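Local coordinates for HhaI Restriction Endonuclease (PDB 6UKI), which cleaves double-stranded DNA as a type II restriction endonuclease, recognising the short sequence GCGC and probably using divalent metal ions, at residues A[32-37]-A[45-50]; A[41-46]-A[125-130]. All coordinates share one frame; numbering follows the deposited sequence.

Contact 1. Residues A[32-37]-A[45-50]; sequences TSDILF and IEAKMP. With CA (calcium ion), chain G; CA (calcium ion), chain H; nucleotides of chain B.
Asp34 and Glu46 meet over a calcium ion at the open end of a beta hairpin, their carboxylate planes 37° apart. Asp34 bridges two calciums: OD2 reaches the chain G ion at 2.3 Å, and OD1 the chain H ion. Glu46 OE1 lies 2.3 Å from the chain G calcium, whose remaining ligands are Ala47 O, OP1 of DC9 of chain B and a water. With CG anti to the backbone N (chi1 -180°) and a bend at chi2, the Glu46 carboxylate swings toward Ser33 and Asp34, just ahead of strand 35-37.

Hydrogen bonds also hold the ligand carboxylates. Ala47 N donates to Asp34 OD2 at 3.0 Å, while Ser33 OG donates to Glu46 OE2, at a doubtfully short distance. Lys48 NZ forms a salt bridge to Glu46 OE1, its hydrogen bond weak, and bonds OP2 of DC9 of chain B at 2.9 Å. Ile35 and Ile45 form an antiparallel hydrogen-bonded pair, Ile45 N to Ile35 O at 2.8 Å.

Apolar contact is small: Ile35 CB against Ile45 CB, Ile35 CD1 against Ala47 CB.

Asp34, Glu46 and Lys48 are consistent with the PD-(D/E)XK nuclease pattern, and calcium on a DNA phosphate with a bound, pre-cleavage state.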
loop_
_atom_site.group_PDB
_atom_site.type_symbol
_atom_site.label_atom_id
_atom_site.label_comp_id
_atom_site.label_asym_id
_atom_site.label_seq_id
_atom_site.Cartn_x
_atom_site.Cartn_y
_atom_site.Cartn_z
ATOM N N THR A 32 0.822 5.368 9.292
ATOM C CA THR A 32 0.656 6.795 9.064
ATOM C C THR A 32 0.771 7.096 7.574
ATOM O O THR A 32 1.112 6.228 6.765
ATOM C CB THR A 32 1.705 7.589 9.861
ATOM O OG1 THR A 32 1.297 8.954 9.991
ATOM C CG2 THR A 32 3.062 7.518 9.174
ATOM N N SER A 33 0.487 8.347 7.216
ATOM C CA SER A 33 0.659 8.823 5.853
ATOM C C SER A 33 2.106 9.278 5.627
ATOM O O SER A 33 2.927 9.297 6.547
ATOM C CB SER A 33 -0.337 9.938 5.560
ATOM O OG SER A 33 -0.448 10.151 4.169
ATOM N N ASP A 34 2.413 9.694 4.391
ATOM C CA ASP A 34 3.795 9.722 3.902
ATOM C C ASP A 34 4.615 10.873 4.480
ATOM O O ASP A 34 5.719 10.659 4.991
ATOM C CB ASP A 34 3.808 9.798 2.373
ATOM C CG ASP A 34 3.239 8.557 1.718
ATOM O OD1 ASP A 34 3.096 7.531 2.415
ATOM O OD2 ASP A 34 2.939 8.610 0.504
ATOM N N ILE A 35 4.113 12.103 4.387
ATOM C CA ILE A 35 4.907 13.302 4.641
ATOM C C ILE A 35 4.168 14.198 5.628
ATOM O O ILE A 35 3.005 14.553 5.402
ATOM C CB ILE A 35 5.185 14.062 3.331
ATOM C CG1 ILE A 35 5.960 13.171 2.360
ATOM C CG2 ILE A 35 5.898 15.376 3.606
ATOM C CD1 ILE A 35 5.652 13.461 0.902
ATOM N N LEU A 36 4.844 14.582 6.711
ATOM C CA LEU A 36 4.249 15.427 7.744
ATOM C C LEU A 36 4.788 16.849 7.620
ATOM O O LEU A 36 5.986 17.085 7.804
ATOM C CB LEU A 36 4.535 14.866 9.131
ATOM C CG LEU A 36 4.017 15.714 10.293
ATOM C CD1 LEU A 36 2.489 15.811 10.261
ATOM C CD2 LEU A 36 4.503 15.139 11.619
ATOM N N PHE A 37 3.905 17.793 7.307
ATOM C CA PHE A 37 4.271 19.203 7.302
ATOM C C PHE A 37 4.382 19.683 8.743
ATOM O O PHE A 37 3.380 19.759 9.460
ATOM C CB PHE A 37 3.236 20.014 6.534
ATOM C CG PHE A 37 3.292 21.482 6.812
ATOM C CD1 PHE A 37 4.420 22.219 6.489
ATOM C CD2 PHE A 37 2.210 22.132 7.388
ATOM C CE1 PHE A 37 4.472 23.578 6.734
ATOM C CE2 PHE A 37 2.252 23.495 7.645
ATOM C CZ PHE A 37 3.387 24.218 7.313
ATOM N N ILE A 45 0.695 15.009 3.952
ATOM C CA ILE A 45 0.689 15.029 2.496
ATOM C C ILE A 45 0.934 13.607 2.018
ATOM O O ILE A 45 1.904 12.969 2.439
ATOM C CB ILE A 45 1.768 15.970 1.935
ATOM C CG1 ILE A 45 1.607 17.380 2.500
ATOM C CG2 ILE A 45 1.734 15.979 0.411
ATOM C CD1 ILE A 45 2.800 18.269 2.201
ATOM N N GLU A 46 0.068 13.114 1.139
ATOM C CA GLU A 46 0.169 11.751 0.638
ATOM C C GLU A 46 0.774 11.747 -0.766
ATOM O O GLU A 46 0.236 12.385 -1.676
ATOM C CB GLU A 46 -1.205 11.085 0.631
ATOM C CG GLU A 46 -1.201 9.649 0.125
ATOM C CD GLU A 46 -0.421 8.696 1.017
ATOM O OE1 GLU A 46 -0.193 7.551 0.585
ATOM O OE2 GLU A 46 -0.038 9.081 2.143
ATOM N N ALA A 47 1.875 11.013 -0.937
ATOM C CA ALA A 47 2.528 10.844 -2.230
ATOM C C ALA A 47 2.014 9.582 -2.915
ATOM O O ALA A 47 1.924 8.529 -2.281
ATOM C CB ALA A 47 4.046 10.751 -2.049
ATOM N N LYS A 48 1.693 9.681 -4.206
ATOM C CA LYS A 48 1.247 8.523 -4.975
ATOM C C LYS A 48 1.745 8.651 -6.405
ATOM O O LYS A 48 1.668 9.730 -6.988
ATOM C CB LYS A 48 -0.284 8.398 -4.980
ATOM C CG LYS A 48 -0.871 8.122 -3.617
ATOM C CD LYS A 48 -2.167 7.371 -3.689
ATOM C CE LYS A 48 -2.308 6.479 -2.461
ATOM N NZ LYS A 48 -1.003 5.814 -2.162
ATOM N N MET A 49 2.245 7.555 -6.970
ATOM C CA MET A 49 2.682 7.564 -8.364
ATOM C C MET A 49 1.476 7.665 -9.302
ATOM O O MET A 49 0.333 7.469 -8.887
ATOM C CB MET A 49 3.503 6.311 -8.674
ATOM C CG MET A 49 4.992 6.466 -8.440
ATOM S SD MET A 49 5.868 4.907 -8.208
ATOM C CE MET A 49 6.814 4.785 -9.712
ATOM N N PRO A 50 1.701 7.975 -10.583
ATOM C CA PRO A 50 0.562 8.070 -11.514
ATOM C C PRO A 50 -0.298 6.818 -11.585
ATOM O O PRO A 50 -1.508 6.923 -11.817
ATOM C CB PRO A 50 1.244 8.372 -12.850
ATOM C CG PRO A 50 2.439 9.146 -12.460
ATOM C CD PRO A 50 2.935 8.509 -11.188
HETATM CA CA CA G . 1.682 7.101 -0.640
HETATM CA CA CA H . 3.116 5.324 2.992
ATOM P P DC B 9 1.428 4.166 0.391
ATOM O OP1 DC B 9 2.258 5.380 0.426
ATOM O OP2 DC B 9 0.007 4.220 0.039
ATOM O "O5'" DC B 9 2.139 3.168 -0.634
ATOM C "C5'" DC B 9 3.529 3.199 -0.762
ATOM C "C4'" DC B 9 4.017 2.083 -1.650
ATOM O "O4'" DC B 9 3.768 0.796 -1.039
ATOM C "C3'" DC B 9 3.343 1.960 -2.996
ATOM O "O3'" DC B 9 3.794 2.973 -3.872
ATOM C "C2'" DC B 9 3.844 0.576 -3.407
ATOM C "C1'" DC B 9 3.716 -0.188 -2.078
ATOM N N1 DC B 9 2.428 -0.942 -1.966
ATOM C C2 DC B 9 2.347 -2.237 -2.466
ATOM O O2 DC B 9 3.349 -2.745 -2.963
ATOM N N3 DC B 9 1.167 -2.906 -2.378
ATOM C C4 DC B 9 0.103 -2.318 -1.818
ATOM N N4 DC B 9 -1.036 -3.016 -1.747
ATOM C C5 DC B 9 0.161 -0.990 -1.309
ATOM C C6 DC B 9 1.329 -0.344 -1.405
ATOM P P DT B 10 2.739 3.895 -4.663
ATOM O OP1 DT B 10 3.512 4.990 -5.279
ATOM O OP2 DT B 10 1.605 4.191 -3.758
ATOM O "O5'" DT B 10 2.188 2.952 -5.835
ATOM C "C5'" DT B 10 2.958 2.731 -7.003
ATOM C "C4'" DT B 10 3.672 1.393 -6.943
ATOM O "O4'" DT B 10 2.706 0.309 -6.815
ATOM C "C3'" DT B 10 4.524 1.062 -8.172
ATOM O "O3'" DT B 10 5.733 0.447 -7.750
ATOM C "C2'" DT B 10 3.635 0.096 -8.962
ATOM C "C1'" DT B 10 2.921 -0.652 -7.843
ATOM N N1 DT B 10 1.578 -1.249 -8.239
ATOM C C2 DT B 10 1.304 -2.576 -7.946
ATOM O O2 DT B 10 2.097 -3.322 -7.406
ATOM N N3 DT B 10 0.060 -3.002 -8.316
ATOM C C4 DT B 10 -0.924 -2.260 -8.940
ATOM O O4 DT B 10 -2.015 -2.737 -9.238
ATOM C C5 DT B 10 -0.581 -0.881 -9.218
ATOM C C7 DT B 10 -1.574 0.022 -9.889
ATOM C C6 DT B 10 0.638 -0.447 -8.856
HETATM O O HOH W 1 0.923 6.195 3.257
HETATM O O HOH W 2 3.843 7.204 -1.093
#

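Contact 2. Residues A[41-46]-A[125-130]; sequences NPFYIE and SVKFFI. With CA (calcium ion), chain G; nucleotides of chain B.
Phe43 lays one side of its ring against both the Lys127 chain and the Phe128 ring, as strands 43-46 and 126-130 run parallel, their axes 26° apart. Chi1 of 60° puts CG between the backbone N and the carbonyl carbon, and from there CD1 meets Lys127 CE at 3.7 Å, the lysine chain crossing the phenylalanine at about a right angle. Further round the ring, CE2 touches Phe128 CD1 at 3.8 Å; the two ring planes are inclined at 44°. Helix 242-256 covers this pair through Phe252.

Next along the same face, Ile45 projects its CG2 branch to Ile130 CG2, 3.7 Å away, and its CG1 lies more loosely against Phe128 CB. Leu14 of helix 3-18 packs on both isoleucines.

The other face carries Tyr44, Val126, Glu46 and Phe129. Val126 is the bump here: CG2 sits 3.9 Å from Tyr44 CB, while CG1 turns to Glu46 CB. Glu46 CB in turn lies over the face of the Phe129 ring, a CH-pi contact 4.2 Å from the centroid, and Phe129 CE2 also touches Glu46 CG.

Four backbone bonds zip the strands, among them Glu46 N to Phe128 O at 2.9 Å and Ile130 N to Glu46 O. A beta bulge shifts the register by one between Tyr44 and Ile45.

Glu46 therefore has an apolar stem lying on an aromatic ring and a carboxylate whose OE1 binds the calcium of chain G while OE2 is partnered by Ser33, so the sheet core probably helps position a metal ligand.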
loop_
_atom_site.group_PDB
_atom_site.type_symbol
_atom_site.label_atom_id
_atom_site.label_comp_id
_atom_site.label_asym_id
_atom_site.label_seq_id
_atom_site.Cartn_x
_atom_site.Cartn_y
_atom_site.Cartn_z
ATOM N N ASN A 41 0.470 24.635 11.477
ATOM C CA ASN A 41 -0.778 23.895 11.287
ATOM C C ASN A 41 -0.416 22.558 10.660
ATOM O O ASN A 41 -0.588 22.354 9.450
ATOM C CB ASN A 41 -1.776 24.677 10.433
ATOM C CG ASN A 41 -2.343 25.882 11.165
ATOM O OD1 ASN A 41 -3.415 25.811 11.767
ATOM N ND2 ASN A 41 -1.615 26.995 11.125
ATOM N N PRO A 42 0.098 21.624 11.457
ATOM C CA PRO A 42 0.589 20.364 10.894
ATOM C C PRO A 42 -0.527 19.557 10.255
ATOM O O PRO A 42 -1.673 19.562 10.711
ATOM C CB PRO A 42 1.178 19.640 12.108
ATOM C CG PRO A 42 0.454 20.230 13.280
ATOM C CD PRO A 42 0.226 21.664 12.925
ATOM N N PHE A 43 -0.171 18.866 9.178
ATOM C CA PHE A 43 -1.071 17.964 8.474
ATOM C C PHE A 43 -0.213 17.001 7.662
ATOM O O PHE A 43 1.016 17.125 7.613
ATOM C CB PHE A 43 -2.047 18.736 7.583
ATOM C CG PHE A 43 -1.381 19.582 6.527
ATOM C CD1 PHE A 43 -1.330 20.961 6.659
ATOM C CD2 PHE A 43 -0.829 19.001 5.387
ATOM C CE1 PHE A 43 -0.731 21.744 5.686
ATOM C CE2 PHE A 43 -0.225 19.776 4.411
ATOM C CZ PHE A 43 -0.177 21.149 4.560
ATOM N N TYR A 44 -0.868 16.061 6.988
ATOM C CA TYR A 44 -0.155 15.069 6.196
ATOM C C TYR A 44 -0.351 15.323 4.711
ATOM O O TYR A 44 -1.406 15.796 4.272
ATOM C CB TYR A 44 -0.607 13.647 6.533
ATOM C CG TYR A 44 0.090 13.066 7.739
ATOM C CD1 TYR A 44 1.372 12.550 7.639
ATOM C CD2 TYR A 44 -0.530 13.046 8.982
ATOM C CE1 TYR A 44 2.019 12.027 8.742
ATOM C CE2 TYR A 44 0.104 12.520 10.088
ATOM C CZ TYR A 44 1.379 12.016 9.962
ATOM O OH TYR A 44 2.017 11.492 11.055
ATOM N N ILE A 45 0.695 15.009 3.952
ATOM C CA ILE A 45 0.689 15.029 2.496
ATOM C C ILE A 45 0.934 13.607 2.018
ATOM O O ILE A 45 1.904 12.969 2.439
ATOM C CB ILE A 45 1.768 15.970 1.935
ATOM C CG1 ILE A 45 1.607 17.380 2.500
ATOM C CG2 ILE A 45 1.734 15.979 0.411
ATOM C CD1 ILE A 45 2.800 18.269 2.201
ATOM N N GLU A 46 0.068 13.114 1.139
ATOM C CA GLU A 46 0.169 11.751 0.638
ATOM C C GLU A 46 0.774 11.747 -0.766
ATOM O O GLU A 46 0.236 12.385 -1.676
ATOM C CB GLU A 46 -1.205 11.085 0.631
ATOM C CG GLU A 46 -1.201 9.649 0.125
ATOM C CD GLU A 46 -0.421 8.696 1.017
ATOM O OE1 GLU A 46 -0.193 7.551 0.585
ATOM O OE2 GLU A 46 -0.038 9.081 2.143
ATOM N N SER A 125 -5.777 12.399 8.554
ATOM C CA SER A 125 -5.393 13.819 8.540
ATOM C C SER A 125 -4.585 14.183 7.294
ATOM O O SER A 125 -3.690 15.034 7.348
ATOM C CB SER A 125 -4.617 14.202 9.807
ATOM O OG SER A 125 -5.233 13.689 10.984
ATOM N N VAL A 126 -4.875 13.533 6.167
ATOM C CA VAL A 126 -4.281 13.918 4.891
ATOM C C VAL A 126 -5.074 15.090 4.324
ATOM O O VAL A 126 -6.277 14.982 4.067
ATOM C CB VAL A 126 -4.252 12.736 3.911
ATOM C CG1 VAL A 126 -3.992 13.231 2.496
ATOM C CG2 VAL A 126 -3.192 11.711 4.336
ATOM N N LYS A 127 -4.405 16.220 4.124
ATOM C CA LYS A 127 -5.081 17.350 3.510
ATOM C C LYS A 127 -4.686 17.575 2.063
ATOM O O LYS A 127 -5.475 18.151 1.312
ATOM C CB LYS A 127 -4.830 18.637 4.310
ATOM C CG LYS A 127 -5.985 18.966 5.248
ATOM C CD LYS A 127 -5.516 19.499 6.588
ATOM C CE LYS A 127 -5.007 20.926 6.475
ATOM N NZ LYS A 127 -5.205 21.663 7.761
ATOM N N PHE A 128 -3.519 17.101 1.645
ATOM C CA PHE A 128 -3.046 17.317 0.288
ATOM C C PHE A 128 -2.408 16.047 -0.253
ATOM O O PHE A 128 -1.847 15.243 0.493
ATOM C CB PHE A 128 -2.043 18.475 0.231
ATOM C CG PHE A 128 -2.668 19.813 0.464
ATOM C CD1 PHE A 128 -2.821 20.306 1.747
ATOM C CD2 PHE A 128 -3.126 20.569 -0.602
ATOM C CE1 PHE A 128 -3.407 21.538 1.963
ATOM C CE2 PHE A 128 -3.713 21.797 -0.393
ATOM C CZ PHE A 128 -3.850 22.285 0.892
ATOM N N PHE A 129 -2.508 15.878 -1.565
ATOM C CA PHE A 129 -1.801 14.836 -2.290
ATOM C C PHE A 129 -0.698 15.464 -3.128
ATOM O O PHE A 129 -0.796 16.622 -3.544
ATOM C CB PHE A 129 -2.743 14.061 -3.210
ATOM C CG PHE A 129 -3.586 13.049 -2.507
ATOM C CD1 PHE A 129 -4.711 13.436 -1.801
ATOM C CD2 PHE A 129 -3.269 11.701 -2.570
ATOM C CE1 PHE A 129 -5.497 12.500 -1.155
ATOM C CE2 PHE A 129 -4.050 10.762 -1.928
ATOM C CZ PHE A 129 -5.165 11.163 -1.216
ATOM N N ILE A 130 0.346 14.688 -3.385
ATOM C CA ILE A 130 1.394 15.078 -4.313
ATOM C C ILE A 130 1.644 13.924 -5.276
ATOM O O ILE A 130 1.645 12.753 -4.877
ATOM C CB ILE A 130 2.686 15.491 -3.574
ATOM C CG1 ILE A 130 3.780 15.885 -4.571
ATOM C CG2 ILE A 130 3.153 14.385 -2.656
ATOM C CD1 ILE A 130 4.795 16.873 -4.020
HETATM CA CA CA G . 1.682 7.101 -0.640
ATOM P P DC B 9 1.428 4.166 0.391
ATOM O OP1 DC B 9 2.258 5.380 0.426
ATOM O OP2 DC B 9 0.007 4.220 0.039
ATOM O "O5'" DC B 9 2.139 3.168 -0.634
ATOM C "C5'" DC B 9 3.529 3.199 -0.762
ATOM C "C4'" DC B 9 4.017 2.083 -1.650
ATOM O "O4'" DC B 9 3.768 0.796 -1.039
ATOM C "C3'" DC B 9 3.343 1.960 -2.996
ATOM O "O3'" DC B 9 3.794 2.973 -3.872
ATOM C "C2'" DC B 9 3.844 0.576 -3.407
ATOM C "C1'" DC B 9 3.716 -0.188 -2.078
ATOM N N1 DC B 9 2.428 -0.942 -1.966
ATOM C C2 DC B 9 2.347 -2.237 -2.466
ATOM O O2 DC B 9 3.349 -2.745 -2.963
ATOM N N3 DC B 9 1.167 -2.906 -2.378
ATOM C C4 DC B 9 0.103 -2.318 -1.818
ATOM N N4 DC B 9 -1.036 -3.016 -1.747
ATOM C C5 DC B 9 0.161 -0.990 -1.309
ATOM C C6 DC B 9 1.329 -0.344 -1.405
HETATM O O HOH W 2 3.843 7.204 -1.093
#

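How the contacts relate
Contacts 1 and 2 are neighbours in one mixed five-stranded sheet, their centres about 7 Å apart. Strand 43-47 is common to both: strand 35-37 pairs with it antiparallel on one side, and strand 126-132 parallel on the other. Along the chain the hairpin of contact 1 forms locally, whereas the partner strand of contact 2 arrives nearly eighty residues later, after the excursion through strands 51-62 and 67-70 and helix 110-122. Ile45 and Glu46 belong to both contacts, and Lys48 N probably bonds Ile130 O beyond them. The metal site thus lies at the end of a central strand flanked by paired neighbours, as in PD-(D/E)XK nucleases.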